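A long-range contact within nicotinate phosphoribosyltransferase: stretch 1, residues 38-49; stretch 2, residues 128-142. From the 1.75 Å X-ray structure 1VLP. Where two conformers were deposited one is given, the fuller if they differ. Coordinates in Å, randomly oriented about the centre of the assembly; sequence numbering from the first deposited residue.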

# COMPACT_ATOMS: atom_id res chain seq x y z
N ASN A 38 19.27 4.87 -4.81
CA ASN A 38 20.09 4.76 -3.63
C ASN A 38 20.67 3.38 -3.38
O ASN A 38 21.80 3.25 -2.92
CB ASN A 38 19.25 5.19 -2.41
CG ASN A 38 18.87 6.64 -2.46
OD1 ASN A 38 19.72 7.51 -2.23
ND2 ASN A 38 17.60 6.94 -2.74
N PHE A 39 19.91 2.35 -3.71
CA PHE A 39 20.28 0.97 -3.40
C PHE A 39 20.10 -0.02 -4.58
O PHE A 39 19.53 -1.08 -4.42
CB PHE A 39 19.48 0.50 -2.18
CG PHE A 39 19.61 1.42 -0.98
CD1 PHE A 39 20.82 1.56 -0.32
CD2 PHE A 39 18.53 2.15 -0.51
CE1 PHE A 39 20.95 2.38 0.77
CE2 PHE A 39 18.67 2.97 0.58
CZ PHE A 39 19.87 3.09 1.22
N PRO A 40 20.64 0.32 -5.75
CA PRO A 40 20.46 -0.49 -6.98
C PRO A 40 21.06 -1.93 -6.94
O PRO A 40 20.77 -2.75 -7.83
CB PRO A 40 21.22 0.33 -8.03
CG PRO A 40 22.24 1.08 -7.27
CD PRO A 40 21.55 1.46 -5.99
N ASP A 41 21.89 -2.18 -5.95
CA ASP A 41 22.70 -3.40 -5.78
C ASP A 41 22.15 -4.37 -4.70
O ASP A 41 22.42 -5.58 -4.69
CB ASP A 41 24.08 -2.97 -5.30
CG ASP A 41 24.01 -1.98 -4.06
OD1 ASP A 41 23.29 -0.91 -4.18
OD2 ASP A 41 24.68 -2.29 -2.99
N VAL A 42 21.46 -3.79 -3.74
CA VAL A 42 20.94 -4.50 -2.58
C VAL A 42 19.98 -5.56 -3.04
O VAL A 42 19.20 -5.34 -3.96
CB VAL A 42 20.23 -3.48 -1.62
CG1 VAL A 42 19.37 -4.16 -0.58
CG2 VAL A 42 21.24 -2.53 -1.01
N THR A 43 20.03 -6.72 -2.39
CA THR A 43 19.18 -7.85 -2.72
C THR A 43 18.18 -8.06 -1.59
O THR A 43 18.44 -7.74 -0.41
CB THR A 43 19.96 -9.16 -3.02
OG1 THR A 43 20.60 -9.66 -1.84
CG2 THR A 43 20.99 -8.91 -4.09
N VAL A 44 16.99 -8.49 -1.98
CA VAL A 44 15.92 -8.67 -1.01
C VAL A 44 15.11 -9.92 -1.32
O VAL A 44 15.17 -10.49 -2.44
CB VAL A 44 14.93 -7.45 -1.03
CG1 VAL A 44 15.64 -6.13 -0.63
CG2 VAL A 44 14.24 -7.34 -2.44
N THR A 45 14.35 -10.34 -0.30
CA THR A 45 13.35 -11.39 -0.50
C THR A 45 12.05 -10.89 0.12
O THR A 45 12.05 -10.43 1.26
CB THR A 45 13.77 -12.72 0.17
OG1 THR A 45 14.94 -13.20 -0.48
CG2 THR A 45 12.66 -13.74 0.06
N TYR A 46 10.94 -11.01 -0.62
CA TYR A 46 9.57 -10.82 -0.08
C TYR A 46 8.89 -12.17 0.05
O TYR A 46 9.17 -13.08 -0.77
CB TYR A 46 8.70 -9.96 -1.02
CG TYR A 46 9.16 -8.53 -1.26
CD1 TYR A 46 10.18 -8.25 -2.18
CD2 TYR A 46 8.57 -7.46 -0.59
CE1 TYR A 46 10.61 -6.96 -2.42
CE2 TYR A 46 9.00 -6.15 -0.82
CZ TYR A 46 10.04 -5.93 -1.74
OH TYR A 46 10.47 -4.68 -2.03
N LYS A 47 7.95 -12.29 0.99
CA LYS A 47 7.25 -13.53 1.20
C LYS A 47 5.77 -13.29 1.32
O LYS A 47 5.34 -12.40 1.99
CB LYS A 47 7.73 -14.24 2.47
CG LYS A 47 6.73 -15.29 3.02
CD LYS A 47 7.18 -15.99 4.34
CE LYS A 47 6.18 -17.13 4.76
NZ LYS A 47 4.97 -16.72 5.56
N TYR A 48 5.03 -14.16 0.66
CA TYR A 48 3.56 -14.23 0.75
C TYR A 48 3.14 -14.91 2.03
O TYR A 48 3.67 -15.93 2.41
CB TYR A 48 3.02 -15.02 -0.45
CG TYR A 48 1.59 -15.52 -0.39
CD1 TYR A 48 0.53 -14.68 -0.78
CD2 TYR A 48 1.31 -16.81 0.04
CE1 TYR A 48 -0.76 -15.14 -0.75
CE2 TYR A 48 -0.02 -17.30 0.08
CZ TYR A 48 -1.04 -16.46 -0.38
OH TYR A 48 -2.31 -16.94 -0.39
N THR A 49 2.13 -14.36 2.68
CA THR A 49 1.52 -15.02 3.80
C THR A 49 0.01 -14.86 3.68
O THR A 49 -0.49 -13.78 3.35
CB THR A 49 1.99 -14.43 5.16
OG1 THR A 49 3.41 -14.51 5.24
CG2 THR A 49 1.38 -15.24 6.31
N LYS A 128 -2.35 -24.82 -0.31
CA LYS A 128 -1.77 -23.56 0.11
C LYS A 128 -0.70 -23.11 -0.90
O LYS A 128 -0.01 -23.94 -1.49
CB LYS A 128 -1.17 -23.60 1.53
CG LYS A 128 -0.11 -24.66 1.80
CD LYS A 128 0.48 -24.53 3.22
N LEU A 129 -0.60 -21.81 -1.09
CA LEU A 129 0.40 -21.19 -1.95
C LEU A 129 1.66 -20.84 -1.20
O LEU A 129 1.61 -20.43 -0.04
CB LEU A 129 -0.13 -19.91 -2.63
CG LEU A 129 -1.54 -19.92 -3.19
CD1 LEU A 129 -1.81 -18.62 -3.88
CD2 LEU A 129 -1.74 -21.11 -4.10
N LYS A 130 2.79 -21.05 -1.86
CA LYS A 130 4.07 -20.61 -1.36
C LYS A 130 4.68 -19.71 -2.43
O LYS A 130 4.90 -20.15 -3.55
CB LYS A 130 4.98 -21.81 -1.05
CG LYS A 130 6.24 -21.39 -0.37
CD LYS A 130 7.07 -22.60 0.12
CE LYS A 130 8.53 -22.24 0.24
NZ LYS A 130 9.35 -23.38 0.78
N ILE A 131 4.93 -18.46 -2.07
CA ILE A 131 5.49 -17.48 -3.01
C ILE A 131 6.60 -16.69 -2.37
O ILE A 131 6.38 -16.03 -1.37
CB ILE A 131 4.42 -16.53 -3.60
CG1 ILE A 131 3.32 -17.32 -4.34
CG2 ILE A 131 5.06 -15.56 -4.62
CD1 ILE A 131 2.02 -16.51 -4.52
N LEU A 132 7.79 -16.79 -2.95
CA LEU A 132 8.92 -15.93 -2.62
C LEU A 132 9.35 -15.12 -3.83
O LEU A 132 9.41 -15.64 -4.92
CB LEU A 132 10.09 -16.78 -2.16
CG LEU A 132 9.91 -17.52 -0.84
CD1 LEU A 132 11.08 -18.44 -0.68
CD2 LEU A 132 9.83 -16.55 0.29
N VAL A 133 9.61 -13.83 -3.62
CA VAL A 133 10.07 -12.95 -4.66
C VAL A 133 11.46 -12.41 -4.25
O VAL A 133 11.59 -11.77 -3.20
CB VAL A 133 9.09 -11.80 -4.93
CG1 VAL A 133 9.51 -11.02 -6.12
CG2 VAL A 133 7.62 -12.29 -5.07
N SER A 134 12.49 -12.75 -5.00
CA SER A 134 13.83 -12.46 -4.56
C SER A 134 14.71 -12.05 -5.73
O SER A 134 14.60 -12.52 -6.86
CB SER A 134 14.40 -13.66 -3.80
OG SER A 134 15.70 -13.43 -3.28
N GLY A 135 15.61 -11.16 -5.39
CA GLY A 135 16.54 -10.55 -6.38
C GLY A 135 16.96 -9.18 -5.95
O GLY A 135 16.75 -8.80 -4.78
N SER A 136 17.52 -8.39 -6.87
CA SER A 136 17.86 -7.01 -6.56
C SER A 136 16.58 -6.27 -6.18
O SER A 136 15.52 -6.49 -6.71
CB SER A 136 18.56 -6.34 -7.76
OG SER A 136 19.20 -5.13 -7.42
N TRP A 137 16.71 -5.35 -5.24
CA TRP A 137 15.57 -4.61 -4.75
C TRP A 137 14.86 -3.86 -5.90
O TRP A 137 13.65 -3.92 -5.96
CB TRP A 137 16.01 -3.70 -3.60
CG TRP A 137 14.91 -3.23 -2.67
CD1 TRP A 137 13.60 -3.60 -2.65
CD2 TRP A 137 15.08 -2.35 -1.55
NE1 TRP A 137 12.95 -3.02 -1.64
CE2 TRP A 137 13.82 -2.24 -0.92
CE3 TRP A 137 16.17 -1.63 -1.02
CZ2 TRP A 137 13.61 -1.40 0.19
CZ3 TRP A 137 15.95 -0.82 0.09
CH2 TRP A 137 14.69 -0.73 0.69
N LYS A 138 15.60 -3.25 -6.83
CA LYS A 138 15.00 -2.57 -7.99
C LYS A 138 14.27 -3.51 -8.97
O LYS A 138 13.42 -3.06 -9.72
CB LYS A 138 16.03 -1.77 -8.78
CG LYS A 138 17.00 -2.55 -9.58
CD LYS A 138 18.09 -1.61 -10.11
CE LYS A 138 19.07 -2.33 -10.98
NZ LYS A 138 19.95 -3.28 -10.24
N ASP A 139 14.62 -4.79 -8.95
CA ASP A 139 13.99 -5.83 -9.78
C ASP A 139 12.77 -6.45 -9.13
O ASP A 139 12.01 -7.18 -9.81
CB ASP A 139 14.97 -6.98 -10.09
CG ASP A 139 16.03 -6.61 -11.09
OD1 ASP A 139 15.93 -5.57 -11.73
OD2 ASP A 139 17.00 -7.38 -11.21
N THR A 140 12.60 -6.27 -7.82
CA THR A 140 11.58 -6.99 -7.06
C THR A 140 10.46 -6.13 -6.48
O THR A 140 9.31 -6.64 -6.21
CB THR A 140 12.23 -7.85 -5.94
OG1 THR A 140 12.94 -7.02 -5.06
CG2 THR A 140 13.18 -8.87 -6.57
N ILE A 141 10.79 -4.87 -6.24
CA ILE A 141 9.86 -3.93 -5.56
C ILE A 141 8.43 -3.82 -6.18
O ILE A 141 7.45 -3.63 -5.44
CB ILE A 141 10.55 -2.56 -5.39
CG1 ILE A 141 9.74 -1.65 -4.48
CG2 ILE A 141 10.81 -1.90 -6.75
CD1 ILE A 141 10.49 -1.09 -3.43
N LEU A 142 8.29 -3.93 -7.50
CA LEU A 142 6.98 -3.73 -8.08
C LEU A 142 6.04 -4.91 -7.88
O LEU A 142 4.84 -4.78 -8.08
CB LEU A 142 7.10 -3.39 -9.57
CG LEU A 142 7.80 -2.06 -9.90
CD1 LEU A 142 7.63 -1.74 -11.41
CD2 LEU A 142 7.31 -0.91 -9.05
O HOH W 1 18.32 -2.87 -6.14
O HOH W 2 21.86 -6.81 -7.01
O HOH W 3 4.88 -18.06 0.92

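The strand that starts at Thr43 runs antiparallel to the one that leads up to the corner at Gly135, their axes 4.6 Å apart at closest approach and their directions 162° apart. Paired backbone hydrogen bonds fix the register. Tyr46 N donates to Val133 O (2.8 Å) and Val133 N returns the bond to Tyr46 O (3.0 Å); two residues along, Val44 N reaches Gly135 O at 2.8 Å while Gly135 N reaches Val44 O at 3.1 Å. Between these pairs Thr45 faces Ser134 without backbone hydrogen bonds, and the CA atoms approach to 4.2 Å. The ladder extends at one end through Tyr48 N to Ile131 O (3.1 Å), where water 3 links Tyr48 O to Ile131 N, and at the other through Trp137 N to Val42 O (2.8 Å), beyond the corner at Gly135. There phi is 152° and psi -164°, angles at which a CB would be jammed against the preceding carbonyl oxygen.

Tyr46, Trp137 and Tyr48 give up the most surface, 112, 106 and 94 Å² respectively, of 949 Å² buried in all. Tyr46 lies on the same face of the sheet as Val44 and Val133. Its ring extends past Val133 (CB to CB, 4.3 Å) to the segment after the corner, where Trp137 NE1 donates a weak hydrogen bond to Tyr46 OH, 3.0 Å long but bent to 132° at the hydrogen. Thr140 OG1 lies at the tyrosine ring edge, 3.5 Å from Tyr46 CE1; this hydroxyl donates to Ser136 O within its own stretch.

The indole of Trp137 meets three apolar side chains of the first stretch, those of Val44, Val42 and Phe39. Val44 CG1 sits over one face, 3.8 Å from the centroid of the five-membered ring and 19° off its normal, a CH-pi contact that sets a methyl against the pi cloud. Val42 CG1 approaches Trp137 CE3 at 4.1 Å, and Phe39 CD2 lies 4.0 Å from Trp137 CZ3, so the apolar packing continues beyond the strand.

At the far end Tyr48 packs against aliphatic groups, with its CB 3.8 Å from Ile131 CB and its CE2 3.8 Å from Leu129 CB. Burial here has a price, because Tyr48 OH is covered without finding a polar partner.

The other face of the sheet is partly polar: Thr45 OG1 and Ser134 OG share a hydrogen bond of 2.9 Å, and Leu132 CD2 lies 3.8 Å from Lys47 CB. Near the loop, Lys138 NZ donates to Pro40 O at 2.6 Å, and water 1 bridges Phe39 O to Lys138 N.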